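Local coordinates for PHB depolymerase (Penicillium funiculosum, PDB 2D81), which hydrolyses the ester bonds of poly(3-hydroxybutyrate), a bacterial storage polyester, and so breaks the polymer down to short hydroxybutyrate units, at residues G46-A51 with A295-G300; A51-Y56 with T71-S76; Y234-S239 with A263-T268; T153-S158 with G238-Q243. One frame throughout, in Å; residues are numbered along the deposited sequence.

Contact 1 (G46-A51 with A295-G300); sequences GPYDCA and ADQIGG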
loop_
_atom_site.group_PDB
_atom_site.type_symbol
_atom_site.label_atom_id
_atom_site.label_comp_id
_atom_site.label_asym_id
_atom_site.label_seq_id
_atom_site.Cartn_x
_atom_site.Cartn_y
_atom_site.Cartn_z
ATOM N N GLY A 46 -4.717 6.229 -6.767
ATOM C CA GLY A 46 -5.818 7.121 -7.082
ATOM C C GLY A 46 -6.925 7.139 -6.043
ATOM O O GLY A 46 -6.823 6.482 -5.004
ATOM N N PRO A 47 -8.016 7.875 -6.316
ATOM C CA PRO A 47 -9.171 8.012 -5.425
ATOM C C PRO A 47 -9.733 6.716 -4.841
ATOM O O PRO A 47 -9.869 5.704 -5.532
ATOM C CB PRO A 47 -10.191 8.737 -6.299
ATOM C CG PRO A 47 -9.325 9.594 -7.166
ATOM C CD PRO A 47 -8.238 8.622 -7.567
ATOM N N TYR A 48 -10.062 6.768 -3.556
ATOM C CA TYR A 48 -10.861 5.731 -2.925
ATOM C C TYR A 48 -12.181 5.548 -3.681
ATOM O O TYR A 48 -12.924 6.508 -3.876
ATOM C CB TYR A 48 -11.154 6.118 -1.476
ATOM C CG TYR A 48 -12.106 5.169 -0.797
ATOM C CD1 TYR A 48 -11.661 3.944 -0.293
ATOM C CD2 TYR A 48 -13.464 5.465 -0.715
ATOM C CE1 TYR A 48 -12.549 3.038 0.275
ATOM C CE2 TYR A 48 -14.362 4.565 -0.152
ATOM C CZ TYR A 48 -13.900 3.355 0.337
ATOM O OH TYR A 48 -14.792 2.455 0.858
ATOM N N ASP A 49 -12.457 4.313 -4.100
ATOM C CA ASP A 49 -13.708 3.950 -4.777
ATOM C C ASP A 49 -13.747 4.508 -6.200
ATOM O O ASP A 49 -14.815 4.619 -6.800
ATOM C CB ASP A 49 -14.924 4.467 -3.985
ATOM C CG ASP A 49 -16.193 3.648 -4.238
ATOM O OD1 ASP A 49 -17.246 4.244 -4.553
ATOM O OD2 ASP A 49 -16.144 2.409 -4.103
ATOM N N CYS A 50 -12.578 4.837 -6.743
ATOM C CA CYS A 50 -12.503 5.483 -8.055
ATOM C C CYS A 50 -13.265 4.704 -9.126
ATOM O O CYS A 50 -13.995 5.285 -9.929
ATOM C CB CYS A 50 -11.042 5.647 -8.497
ATOM S SG CYS A 50 -10.859 6.828 -9.880
ATOM N N ALA A 51 -13.097 3.384 -9.136
ATOM C CA ALA A 51 -13.545 2.581 -10.269
ATOM C C ALA A 51 -14.926 1.961 -10.091
ATOM O O ALA A 51 -15.323 1.101 -10.877
ATOM C CB ALA A 51 -12.523 1.484 -10.563
ATOM N N ALA A 295 -15.023 -4.770 -2.453
ATOM C CA ALA A 295 -13.561 -4.778 -2.497
ATOM C C ALA A 295 -12.907 -3.665 -1.677
ATOM O O ALA A 295 -11.838 -3.866 -1.098
ATOM C CB ALA A 295 -13.080 -4.700 -3.947
ATOM N N ASP A 296 -13.534 -2.490 -1.639
ATOM C CA ASP A 296 -12.952 -1.360 -0.920
ATOM C C ASP A 296 -13.705 -1.001 0.359
ATOM O O ASP A 296 -13.546 0.095 0.900
ATOM C CB ASP A 296 -12.843 -0.133 -1.842
ATOM C CG ASP A 296 -14.194 0.422 -2.273
ATOM O OD1 ASP A 296 -15.233 -0.254 -2.105
ATOM O OD2 ASP A 296 -14.212 1.552 -2.804
ATOM N N GLN A 297 -14.503 -1.942 0.855
ATOM C CA GLN A 297 -15.249 -1.740 2.096
ATOM C C GLN A 297 -14.844 -2.793 3.123
ATOM O O GLN A 297 -14.174 -3.770 2.792
ATOM C CB GLN A 297 -16.753 -1.832 1.821
ATOM C CG GLN A 297 -17.245 -0.831 0.775
ATOM C CD GLN A 297 -18.670 -1.105 0.323
ATOM O OE1 GLN A 297 -19.007 -2.229 -0.043
ATOM N NE2 GLN A 297 -19.509 -0.075 0.338
ATOM N N ILE A 298 -15.240 -2.587 4.372
ATOM C CA ILE A 298 -15.007 -3.591 5.401
ATOM C C ILE A 298 -15.539 -4.934 4.896
ATOM O O ILE A 298 -16.653 -5.014 4.381
ATOM C CB ILE A 298 -15.717 -3.193 6.723
ATOM C CG1 ILE A 298 -15.089 -1.905 7.270
ATOM C CG2 ILE A 298 -15.595 -4.321 7.750
ATOM C CD1 ILE A 298 -15.896 -1.222 8.385
ATOM N N GLY A 299 -14.726 -5.980 5.016
ATOM C CA GLY A 299 -15.136 -7.283 4.518
ATOM C C GLY A 299 -14.669 -7.624 3.110
ATOM O O GLY A 299 -14.778 -8.776 2.687
ATOM N N GLY A 300 -14.161 -6.635 2.375
ATOM C CA GLY A 300 -13.525 -6.934 1.103
ATOM C C GLY A 300 -12.515 -8.043 1.326
ATOM O O GLY A 300 -11.714 -7.965 2.257
#
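Tyr-48 OH donates a 2.7 Å hydrogen bond to the backbone Asp-296 O, joining two loops of this circularly permuted alpha/beta-hydrolase fold: the one after strand 39-43 and the one leading into helix 301-314. The donor stands above the carbonyl plane, 44° out of it, while the same aspartate folds back over the tyrosine. With CG of Asp-296 between its backbone N and carbonyl carbon (chi1 66°), OD2 sits over one face of the Tyr-48 ring, toward the rim and 3.6 Å from CZ, and the carboxylate is tilted only 15° from the ring plane. Backbone and side chain of one residue thus use the hydroxyl and the face of one tyrosine. A phenylalanine in place of Tyr-48 would probably leave Asp-296 O without this donor and the carboxylate facing a ring no longer tied to its backbone.

A second acid lies beyond the first on that side of the ring. Asp-49 OD2 comes within 2.5 Å of Asp-296 OD2, and the two carboxylates are nearly coplanar. Arg-52 bridges this buried pair, NE to Asp-49 OD2 and NH1 to Asp-296 OD1, which probably offsets much of their mutual charge. A type II turn from Pro-47 to Cys-50 presents Tyr-48 and Asp-49, and a second, from Gln-297 to Gly-300, follows Asp-296: Cys-50 N bonds Pro-47 O at 3.1 Å, and Gly-300 N bonds Gln-297 O at 2.9 Å.

Contact 2 (A51-Y56 with T71-S76); sequences ARNQYY and TANMKS. With RB3 ((1R)-3-{[(1R)-3-methoxy-1-methyl-3-oxopropyl]oxy}-1-methyl-3-oxopropyl (3R)-3-hydroxybutanoate), chain C.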
loop_
_atom_site.group_PDB
_atom_site.type_symbol
_atom_site.label_atom_id
_atom_site.label_comp_id
_atom_site.label_asym_id
_atom_site.label_seq_id
_atom_site.Cartn_x
_atom_site.Cartn_y
_atom_site.Cartn_z
ATOM N N ALA A 51 -13.097 3.384 -9.136
ATOM C CA ALA A 51 -13.545 2.581 -10.269
ATOM C C ALA A 51 -14.926 1.961 -10.091
ATOM O O ALA A 51 -15.323 1.101 -10.877
ATOM C CB ALA A 51 -12.523 1.484 -10.563
ATOM N N ARG A 52 -15.666 2.385 -9.069
ATOM C CA ARG A 52 -16.961 1.760 -8.817
ATOM C C ARG A 52 -18.025 2.227 -9.804
ATOM O O ARG A 52 -18.830 1.421 -10.275
ATOM C CB ARG A 52 -17.439 2.027 -7.384
ATOM C CG ARG A 52 -18.735 1.288 -7.043
ATOM C CD ARG A 52 -19.213 1.575 -5.629
ATOM N NE ARG A 52 -18.403 0.913 -4.606
ATOM C CZ ARG A 52 -18.642 -0.305 -4.124
ATOM N NH1 ARG A 52 -17.847 -0.814 -3.194
ATOM N NH2 ARG A 52 -19.680 -1.010 -4.561
ATOM N N ASN A 53 -18.030 3.520 -10.121
ATOM C CA ASN A 53 -19.090 4.080 -10.959
ATOM C C ASN A 53 -18.594 4.783 -12.220
ATOM O O ASN A 53 -19.365 5.455 -12.910
ATOM C CB ASN A 53 -19.958 5.040 -10.140
ATOM C CG ASN A 53 -20.675 4.344 -9.000
ATOM O OD1 ASN A 53 -20.282 4.454 -7.840
ATOM N ND2 ASN A 53 -21.730 3.608 -9.331
ATOM N N GLN A 54 -17.308 4.627 -12.514
ATOM C CA GLN A 54 -16.764 5.013 -13.810
ATOM C C GLN A 54 -15.734 3.960 -14.190
ATOM O O GLN A 54 -15.165 3.299 -13.318
ATOM C CB GLN A 54 -16.117 6.400 -13.723
ATOM C CG GLN A 54 -14.840 6.451 -12.901
ATOM C CD GLN A 54 -14.515 7.851 -12.412
ATOM O OE1 GLN A 54 -14.605 8.825 -13.165
ATOM N NE2 GLN A 54 -14.127 7.957 -11.145
ATOM N N TYR A 55 -15.502 3.778 -15.486
ATOM C CA TYR A 55 -14.661 2.673 -15.920
ATOM C C TYR A 55 -13.234 2.885 -15.414
ATOM O O TYR A 55 -12.762 4.017 -15.317
ATOM C CB TYR A 55 -14.672 2.554 -17.446
ATOM C CG TYR A 55 -14.206 1.202 -17.933
ATOM C CD1 TYR A 55 -14.917 0.045 -17.610
ATOM C CD2 TYR A 55 -13.045 1.072 -18.695
ATOM C CE1 TYR A 55 -14.486 -1.207 -18.034
ATOM C CE2 TYR A 55 -12.604 -0.180 -19.124
ATOM C CZ TYR A 55 -13.331 -1.313 -18.789
ATOM O OH TYR A 55 -12.905 -2.550 -19.212
ATOM N N TYR A 56 -12.555 1.794 -15.075
ATOM C CA TYR A 56 -11.294 1.899 -14.352
ATOM C C TYR A 56 -10.211 2.628 -15.150
ATOM O O TYR A 56 -9.323 3.247 -14.566
ATOM C CB TYR A 56 -10.805 0.504 -13.937
ATOM C CG TYR A 56 -10.183 -0.292 -15.059
ATOM C CD1 TYR A 56 -8.825 -0.175 -15.352
ATOM C CD2 TYR A 56 -10.956 -1.141 -15.849
ATOM C CE1 TYR A 56 -8.250 -0.881 -16.403
ATOM C CE2 TYR A 56 -10.391 -1.853 -16.904
ATOM C CZ TYR A 56 -9.040 -1.717 -17.174
ATOM O OH TYR A 56 -8.474 -2.415 -18.216
ATOM N N THR A 71 -16.552 10.413 -3.225
ATOM C CA THR A 71 -16.537 11.215 -2.009
ATOM C C THR A 71 -17.874 11.124 -1.275
ATOM O O THR A 71 -17.910 11.020 -0.046
ATOM C CB THR A 71 -16.218 12.696 -2.320
ATOM O OG1 THR A 71 -14.949 12.776 -2.989
ATOM C CG2 THR A 71 -16.154 13.514 -1.027
ATOM N N ALA A 72 -18.970 11.151 -2.028
ATOM C CA ALA A 72 -20.298 10.966 -1.450
ATOM C C ALA A 72 -20.418 9.609 -0.758
ATOM O O ALA A 72 -21.022 9.499 0.311
ATOM C CB ALA A 72 -21.364 11.096 -2.533
ATOM N N ASN A 73 -19.844 8.577 -1.366
ATOM C CA ASN A 73 -19.874 7.247 -0.765
ATOM C C ASN A 73 -19.112 7.212 0.558
ATOM O O ASN A 73 -19.560 6.586 1.523
ATOM C CB ASN A 73 -19.300 6.208 -1.737
ATOM C CG ASN A 73 -20.282 5.837 -2.846
ATOM O OD1 ASN A 73 -19.911 5.205 -3.840
ATOM N ND2 ASN A 73 -21.540 6.220 -2.671
ATOM N N MET A 74 -17.967 7.885 0.613
ATOM C CA MET A 74 -17.217 7.960 1.862
ATOM C C MET A 74 -18.079 8.549 2.977
ATOM O O MET A 74 -18.097 8.033 4.094
ATOM C CB MET A 74 -15.946 8.799 1.676
ATOM C CG MET A 74 -14.874 8.089 0.858
ATOM S SD MET A 74 -13.368 9.047 0.625
ATOM C CE MET A 74 -12.661 8.972 2.263
ATOM N N LYS A 75 -18.798 9.625 2.669
ATOM C CA LYS A 75 -19.684 10.243 3.646
ATOM C C LYS A 75 -20.818 9.304 4.029
ATOM O O LYS A 75 -21.144 9.160 5.205
ATOM C CB LYS A 75 -20.257 11.551 3.095
ATOM C CG LYS A 75 -19.216 12.636 2.903
ATOM C CD LYS A 75 -19.827 13.909 2.351
ATOM C CE LYS A 75 -18.767 14.969 2.106
ATOM N NZ LYS A 75 -19.343 16.193 1.487
ATOM N N SER A 76 -21.409 8.659 3.030
ATOM C CA SER A 76 -22.578 7.819 3.257
ATOM C C SER A 76 -22.243 6.550 4.037
ATOM O O SER A 76 -23.023 6.121 4.888
ATOM C CB SER A 76 -23.222 7.445 1.920
ATOM O OG SER A 76 -23.629 8.605 1.219
HETATM O O1M RB3 C . -0.436 -0.200 -15.074
HETATM C C1A RB3 C . -0.607 -0.595 -13.900
HETATM O O1A RB3 C . -0.317 -1.728 -13.458
HETATM C C2A RB3 C . -1.225 0.401 -12.916
HETATM C C3A RB3 C . -2.499 -0.160 -12.281
HETATM C C4A RB3 C . -3.074 0.893 -11.331
HETATM O O3A RB3 C . -3.455 -0.446 -13.315
HETATM C C1B RB3 C . -4.172 -1.575 -13.064
HETATM O O1B RB3 C . -4.304 -1.994 -11.915
HETATM C C2B RB3 C . -4.805 -2.310 -14.248
HETATM C C3B RB3 C . -5.880 -3.319 -13.832
HETATM C C4B RB3 C . -7.068 -2.625 -13.161
HETATM O O3B RB3 C . -6.357 -4.001 -15.002
HETATM C C1C RB3 C . -5.584 -5.070 -15.333
HETATM O O1C RB3 C . -4.368 -5.039 -15.148
HETATM C C2C RB3 C . -6.246 -6.304 -15.950
HETATM C C3C RB3 C . -5.683 -6.592 -17.343
HETATM C C4C RB3 C . -6.373 -7.809 -17.961
HETATM O O3C RB3 C . -5.858 -5.443 -18.176
#
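Arg-52 turns the CD methylene of its side chain, not its charge, to Asn-73, and the Asn-53 and Asn-73 side chains approach each other from opposite directions, without close contact; no hydrogen bond joins the three polar residues. The backbones stay well apart, with Arg-52 CA 10.2 Å from Asn-73 CA. A bend at chi3 (-73°) in an otherwise extended chain turns the Arg-52 guanidinium away from Asn-73, toward Asp-49 and Asp-296, where it also serves the backbone oxygen of Ser-293. Within the alpha/beta-hydrolase fold this is a loop after strand 39-43 brushing helix 68-77, into which the loop later runs. Within the helix, Ala-72 O accepts from both Ser-76 N and Ser-76 OG, each at 2.9 Å.

The far end of segment 51-56 reaches the bound hydroxybutyrate trimer. Tyr-56 approaches it obliquely, CD1 lying 3.7 Å from the ligand methyl C4B, while CD2 on the other side of the ring stands over one face of the Tyr-55 ring. An alanine at Tyr-56 would probably leave the C4B methyl without this aromatic neighbour and one face of Tyr-55 without its cover. A hydrogen bond to the trimer comes from elsewhere, from Trp-287 NE1.

Contact 3 (Y234-S239 with A263-T268); sequences YSSIGS and AIPDYT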
loop_
_atom_site.group_PDB
_atom_site.type_symbol
_atom_site.label_atom_id
_atom_site.label_comp_id
_atom_site.label_asym_id
_atom_site.label_seq_id
_atom_site.Cartn_x
_atom_site.Cartn_y
_atom_site.Cartn_z
ATOM N N TYR A 234 5.601 -11.595 -5.755
ATOM C CA TYR A 234 6.741 -12.501 -5.674
ATOM C C TYR A 234 6.741 -13.443 -6.873
ATOM O O TYR A 234 7.799 -13.815 -7.389
ATOM C CB TYR A 234 6.670 -13.319 -4.387
ATOM C CG TYR A 234 7.934 -14.089 -4.096
ATOM C CD1 TYR A 234 8.997 -13.488 -3.426
ATOM C CD2 TYR A 234 8.076 -15.411 -4.507
ATOM C CE1 TYR A 234 10.174 -14.184 -3.171
ATOM C CE2 TYR A 234 9.251 -16.118 -4.259
ATOM C CZ TYR A 234 10.294 -15.499 -3.592
ATOM O OH TYR A 234 11.454 -16.194 -3.344
ATOM N N SER A 235 5.546 -13.833 -7.305
ATOM C CA SER A 235 5.383 -14.686 -8.477
ATOM C C SER A 235 6.040 -14.069 -9.712
ATOM O O SER A 235 6.559 -14.782 -10.577
ATOM C CB SER A 235 3.891 -14.909 -8.750
ATOM O OG SER A 235 3.694 -15.707 -9.904
ATOM N N SER A 236 6.019 -12.742 -9.789
ATOM C CA SER A 236 6.495 -12.040 -10.979
ATOM C C SER A 236 7.976 -11.674 -10.909
ATOM O O SER A 236 8.717 -11.879 -11.872
ATOM C CB SER A 236 5.673 -10.771 -11.210
ATOM O OG SER A 236 4.321 -11.076 -11.502
ATOM N N ILE A 237 8.404 -11.126 -9.776
ATOM C CA ILE A 237 9.754 -10.580 -9.666
ATOM C C ILE A 237 10.510 -11.091 -8.443
ATOM O O ILE A 237 11.505 -10.494 -8.024
ATOM C CB ILE A 237 9.727 -9.035 -9.619
ATOM C CG1 ILE A 237 8.868 -8.559 -8.446
ATOM C CG2 ILE A 237 9.193 -8.484 -10.934
ATOM C CD1 ILE A 237 8.843 -7.053 -8.266
ATOM N N GLY A 238 10.042 -12.195 -7.873
ATOM C CA GLY A 238 10.688 -12.733 -6.689
ATOM C C GLY A 238 10.733 -11.718 -5.562
ATOM O O GLY A 238 9.747 -11.031 -5.302
ATOM N N SER A 239 11.878 -11.614 -4.893
ATOM C CA SER A 239 11.983 -10.770 -3.708
ATOM C C SER A 239 12.373 -9.327 -4.027
ATOM O O SER A 239 12.748 -8.573 -3.134
ATOM C CB SER A 239 13.000 -11.362 -2.728
ATOM O OG SER A 239 14.306 -11.347 -3.278
ATOM N N ALA A 263 0.058 -10.657 -3.771
ATOM C CA ALA A 263 -0.984 -11.053 -4.714
ATOM C C ALA A 263 -0.421 -12.139 -5.629
ATOM O O ALA A 263 0.720 -12.568 -5.466
ATOM C CB ALA A 263 -1.442 -9.846 -5.537
ATOM N N ILE A 264 -1.225 -12.579 -6.593
ATOM C CA ILE A 264 -0.814 -13.636 -7.511
ATOM C C ILE A 264 -1.567 -13.480 -8.832
ATOM O O ILE A 264 -2.721 -13.058 -8.850
ATOM C CB ILE A 264 -1.130 -15.039 -6.908
ATOM C CG1 ILE A 264 -0.612 -16.154 -7.821
ATOM C CG2 ILE A 264 -2.628 -15.196 -6.714
ATOM C CD1 ILE A 264 0.886 -16.317 -7.808
ATOM N N PRO A 265 -0.913 -13.782 -9.962
ATOM C CA PRO A 265 -1.633 -13.644 -11.227
ATOM C C PRO A 265 -2.881 -14.527 -11.219
ATOM O O PRO A 265 -2.861 -15.644 -10.696
ATOM C CB PRO A 265 -0.603 -14.098 -12.254
ATOM C CG PRO A 265 0.677 -13.604 -11.653
ATOM C CD PRO A 265 0.525 -14.002 -10.199
ATOM N N ASP A 266 -3.966 -14.008 -11.782
ATOM C CA ASP A 266 -5.233 -14.727 -11.874
ATOM C C ASP A 266 -5.804 -14.511 -13.272
ATOM O O ASP A 266 -6.290 -13.426 -13.596
ATOM C CB ASP A 266 -6.206 -14.209 -10.802
ATOM C CG ASP A 266 -7.629 -14.717 -10.993
ATOM O OD1 ASP A 266 -7.830 -15.721 -11.710
ATOM O OD2 ASP A 266 -8.553 -14.110 -10.411
ATOM N N TYR A 267 -5.736 -15.545 -14.103
ATOM C CA TYR A 267 -6.065 -15.395 -15.517
ATOM C C TYR A 267 -7.557 -15.542 -15.791
ATOM O O TYR A 267 -8.010 -15.342 -16.922
ATOM C CB TYR A 267 -5.285 -16.417 -16.347
ATOM C CG TYR A 267 -3.795 -16.366 -16.105
ATOM C CD1 TYR A 267 -3.138 -17.408 -15.450
ATOM C CD2 TYR A 267 -3.046 -15.258 -16.497
ATOM C CE1 TYR A 267 -1.771 -17.346 -15.190
ATOM C CE2 TYR A 267 -1.683 -15.183 -16.242
ATOM C CZ TYR A 267 -1.051 -16.229 -15.587
ATOM O OH TYR A 267 0.298 -16.154 -15.328
ATOM N N THR A 268 -8.321 -15.880 -14.756
ATOM C CA THR A 268 -9.758 -16.078 -14.916
ATOM C C THR A 268 -10.503 -14.750 -15.038
ATOM O O THR A 268 -10.022 -13.707 -14.583
ATOM C CB THR A 268 -10.356 -16.888 -13.740
ATOM O OG1 THR A 268 -10.265 -16.136 -12.526
ATOM C CG2 THR A 268 -9.610 -18.204 -13.573
HETATM O O HOH W 1 3.145 -13.841 -5.682
#
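Ser-235 CB presses against Ile-264 CD1 at 3.4 Å, closer than usual for two carbons, and this is the tight centre of an otherwise loosely fitted surface contact. It belongs to a beta-alpha-beta crossover of the alpha/beta-hydrolase sheet: helix 234-237 lies in the connection between neighbouring parallel strands 221-227 and 256-260, and segment 263-268 follows the second of them. With Ser-235 OG anti to the backbone N (chi1 179°), the hydroxymethyl group extends toward segment 263-268. Its OG lies beside Ile-264 CD1 and 3.6 Å from Pro-265 CD, so a polar atom rests among aliphatic carbons. Ile-264 contributes only the end of its longer branch, and Pro-265 the CD side of its ring.

The packing slackens next to this spot. Ser-236 OG comes no nearer than 4.4 Å to Pro-265 CG, and no direct hydrogen bond crosses between the segments. Water takes over instead: one molecule accepts from Ser-235 N at 2.9 Å and donates to Ala-263 O at 2.7 Å, linking the helical turn to the loop where protein atoms do not meet.

Each segment also has its own internal order. Gly-238, the first residue to leave helical angles, has positive phi and lays its CA over the rim of one face of the Tyr-234 ring, while Tyr-234 also stacks with Tyr-207. Beyond the proline, Asp-266 OD2 is held by His-270 and Tyr-291, and OD1 accepts from Thr-268 N at 3.1 Å, an Asx turn, and also from Thr-268 OG1 at 2.6 Å.

Contact 4 (T153-S158 with G238-Q243); sequences TSPYIS and GSRFIQ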
loop_
_atom_site.group_PDB
_atom_site.type_symbol
_atom_site.label_atom_id
_atom_site.label_comp_id
_atom_site.label_asym_id
_atom_site.label_seq_id
_atom_site.Cartn_x
_atom_site.Cartn_y
_atom_site.Cartn_z
ATOM N N THR A 153 8.847 -0.072 -16.928
ATOM C CA THR A 153 8.896 -1.477 -17.317
ATOM C C THR A 153 9.364 -2.294 -16.110
ATOM O O THR A 153 9.888 -1.734 -15.143
ATOM C CB THR A 153 9.866 -1.677 -18.512
ATOM O OG1 THR A 153 9.787 -3.026 -18.984
ATOM C CG2 THR A 153 11.296 -1.372 -18.097
ATOM N N SER A 154 9.167 -3.608 -16.152
ATOM C CA SER A 154 9.515 -4.459 -15.014
ATOM C C SER A 154 10.957 -4.190 -14.580
ATOM O O SER A 154 11.838 -3.993 -15.419
ATOM C CB SER A 154 9.351 -5.937 -15.382
ATOM O OG SER A 154 9.597 -6.771 -14.258
ATOM N N PRO A 155 11.230 -4.233 -13.264
ATOM C CA PRO A 155 10.317 -4.518 -12.151
ATOM C C PRO A 155 9.517 -3.328 -11.613
ATOM O O PRO A 155 8.882 -3.435 -10.565
ATOM C CB PRO A 155 11.256 -5.077 -11.098
ATOM C CG PRO A 155 12.441 -4.169 -11.256
ATOM C CD PRO A 155 12.614 -4.100 -12.771
ATOM N N TYR A 156 9.553 -2.205 -12.324
ATOM C CA TYR A 156 8.901 -0.978 -11.875
ATOM C C TYR A 156 9.423 -0.523 -10.512
ATOM O O TYR A 156 8.667 -0.068 -9.654
ATOM C CB TYR A 156 7.380 -1.169 -11.826
ATOM C CG TYR A 156 6.811 -1.639 -13.144
ATOM C CD1 TYR A 156 6.620 -2.995 -13.398
ATOM C CD2 TYR A 156 6.503 -0.729 -14.155
ATOM C CE1 TYR A 156 6.134 -3.437 -14.621
ATOM C CE2 TYR A 156 6.020 -1.161 -15.386
ATOM C CZ TYR A 156 5.837 -2.517 -15.610
ATOM O OH TYR A 156 5.361 -2.960 -16.822
ATOM N N ILE A 157 10.730 -0.656 -10.330
ATOM C CA ILE A 157 11.428 -0.110 -9.169
ATOM C C ILE A 157 12.695 0.546 -9.712
ATOM O O ILE A 157 13.434 -0.074 -10.474
ATOM C CB ILE A 157 11.832 -1.228 -8.181
ATOM C CG1 ILE A 157 10.602 -2.044 -7.779
ATOM C CG2 ILE A 157 12.488 -0.618 -6.950
ATOM C CD1 ILE A 157 10.942 -3.303 -7.000
ATOM N N SER A 158 12.945 1.793 -9.327
ATOM C CA SER A 158 13.973 2.589 -9.995
ATOM C C SER A 158 14.810 3.404 -9.026
ATOM O O SER A 158 14.387 3.695 -7.906
ATOM C CB SER A 158 13.330 3.550 -11.000
ATOM O OG SER A 158 12.557 2.861 -11.965
ATOM N N GLY A 238 10.042 -12.195 -7.873
ATOM C CA GLY A 238 10.688 -12.733 -6.689
ATOM C C GLY A 238 10.733 -11.718 -5.562
ATOM O O GLY A 238 9.747 -11.031 -5.302
ATOM N N SER A 239 11.878 -11.614 -4.893
ATOM C CA SER A 239 11.983 -10.770 -3.708
ATOM C C SER A 239 12.373 -9.327 -4.027
ATOM O O SER A 239 12.748 -8.573 -3.134
ATOM C CB SER A 239 13.000 -11.362 -2.728
ATOM O OG SER A 239 14.306 -11.347 -3.278
ATOM N N ARG A 240 12.276 -8.932 -5.290
ATOM C CA ARG A 240 12.754 -7.610 -5.674
ATOM C C ARG A 240 11.991 -6.438 -5.060
ATOM O O ARG A 240 12.588 -5.402 -4.773
ATOM C CB ARG A 240 12.789 -7.471 -7.198
ATOM C CG ARG A 240 13.912 -8.269 -7.845
ATOM C CD ARG A 240 14.183 -7.801 -9.267
ATOM N NE ARG A 240 15.203 -8.611 -9.930
ATOM C CZ ARG A 240 16.458 -8.733 -9.508
ATOM N NH1 ARG A 240 16.863 -8.097 -8.417
ATOM N NH2 ARG A 240 17.312 -9.492 -10.181
ATOM N N PHE A 241 10.686 -6.574 -4.844
ATOM C CA PHE A 241 9.968 -5.478 -4.203
ATOM C C PHE A 241 10.382 -5.404 -2.738
ATOM O O PHE A 241 10.611 -4.322 -2.196
ATOM C CB PHE A 241 8.448 -5.660 -4.292
ATOM C CG PHE A 241 7.669 -4.434 -3.881
ATOM C CD1 PHE A 241 7.343 -3.453 -4.813
ATOM C CD2 PHE A 241 7.291 -4.248 -2.555
ATOM C CE1 PHE A 241 6.651 -2.299 -4.426
ATOM C CE2 PHE A 241 6.600 -3.102 -2.160
ATOM C CZ PHE A 241 6.281 -2.127 -3.097
ATOM N N ILE A 242 10.481 -6.563 -2.101
ATOM C CA ILE A 242 10.850 -6.624 -0.694
ATOM C C ILE A 242 12.219 -5.994 -0.448
ATOM O O ILE A 242 12.428 -5.328 0.568
ATOM C CB ILE A 242 10.856 -8.089 -0.201
ATOM C CG1 ILE A 242 9.426 -8.638 -0.241
ATOM C CG2 ILE A 242 11.434 -8.175 1.213
ATOM C CD1 ILE A 242 9.337 -10.142 -0.122
ATOM N N GLN A 243 13.143 -6.192 -1.382
ATOM C CA GLN A 243 14.528 -5.778 -1.177
ATOM C C GLN A 243 14.894 -4.444 -1.822
ATOM O O GLN A 243 15.698 -3.689 -1.274
ATOM C CB GLN A 243 15.482 -6.854 -1.693
ATOM C CG GLN A 243 15.377 -8.181 -0.965
ATOM C CD GLN A 243 16.377 -9.195 -1.476
ATOM O OE1 GLN A 243 16.408 -9.507 -2.667
ATOM N NE2 GLN A 243 17.202 -9.718 -0.576
#
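Ile-157 delivers a single methyl, CD1, onto the first turn of helix 240-244, 3.5 Å from Arg-240 O and 3.7 Å from Phe-241 CA. Its conformation explains the reach: CG1 lies anti to the carbonyl carbon (chi1 -55°), and the branch then runs on extended, so that CD1 becomes the leading atom while CG2 hangs back. The methyl therefore touches mostly helix backbone. It meets the Phe-241 ring obliquely, the two CD1 atoms 4.2 Å apart, because Phe-241 swings its ring anti to the backbone N (chi1 -169°) and brings CD1 of the ring within range.

Arg-240 uses a different part of its chain. Nearly straight through chi2 and chi3, it passes Pro-155 with its aliphatic portion, CD standing 4.4 Å from Pro-155 CB. The proline is presented by a tight turn with a cis peptide between Ser-154 and Pro-155, consistent with a type VI turn, which Tyr-156 N closes on Thr-153 O at 2.9 Å. The Tyr-156 ring folds back against that turn, and Thr-153 C lies 3.5 Å above the plane of the Tyr-156 ring, over its centre. On the helix side, Ser-239 sits at the N-cap, yet its OG donates to the side chain Gln-243 OE1 at 2.9 Å instead of capping a backbone NH.

No hydrogen bond crosses between the segments, and three of the four touching residues are buried. Strand 157-159 pairs in parallel with strand 137-139, while helix 240-244 rests through Phe-241 and Ile-242 on Tyr-260 of strand 256-260. Gln-232 touches both Ile-157 and Phe-241, and the preceding helix 234-237 covers Pro-155 with Ile-237.

Together the four contacts show how loops and short helices are gathered around the central sheet of one permuted alpha/beta hydrolase. Contact 1 closes the longest loop, and the other three are nested within it. Contacts 1 and 2, with centres 8 Å apart, share Ala-51 and meet through Arg-52. Contact 2 closes before contact 4 opens at 153-158; contact 4 ends, and contact 3 begins, around their shared Gly-238 and Ser-239, at the junction of helices 234-237 and 240-244, their centres 12 Å apart. The two pairs are separate: centres of contacts 2 and 4 lie about 31 Å apart, on opposite sides of the chain's centre. The bound trimer touches contact 2 directly and lies within about 13 Å of side chains in the other three.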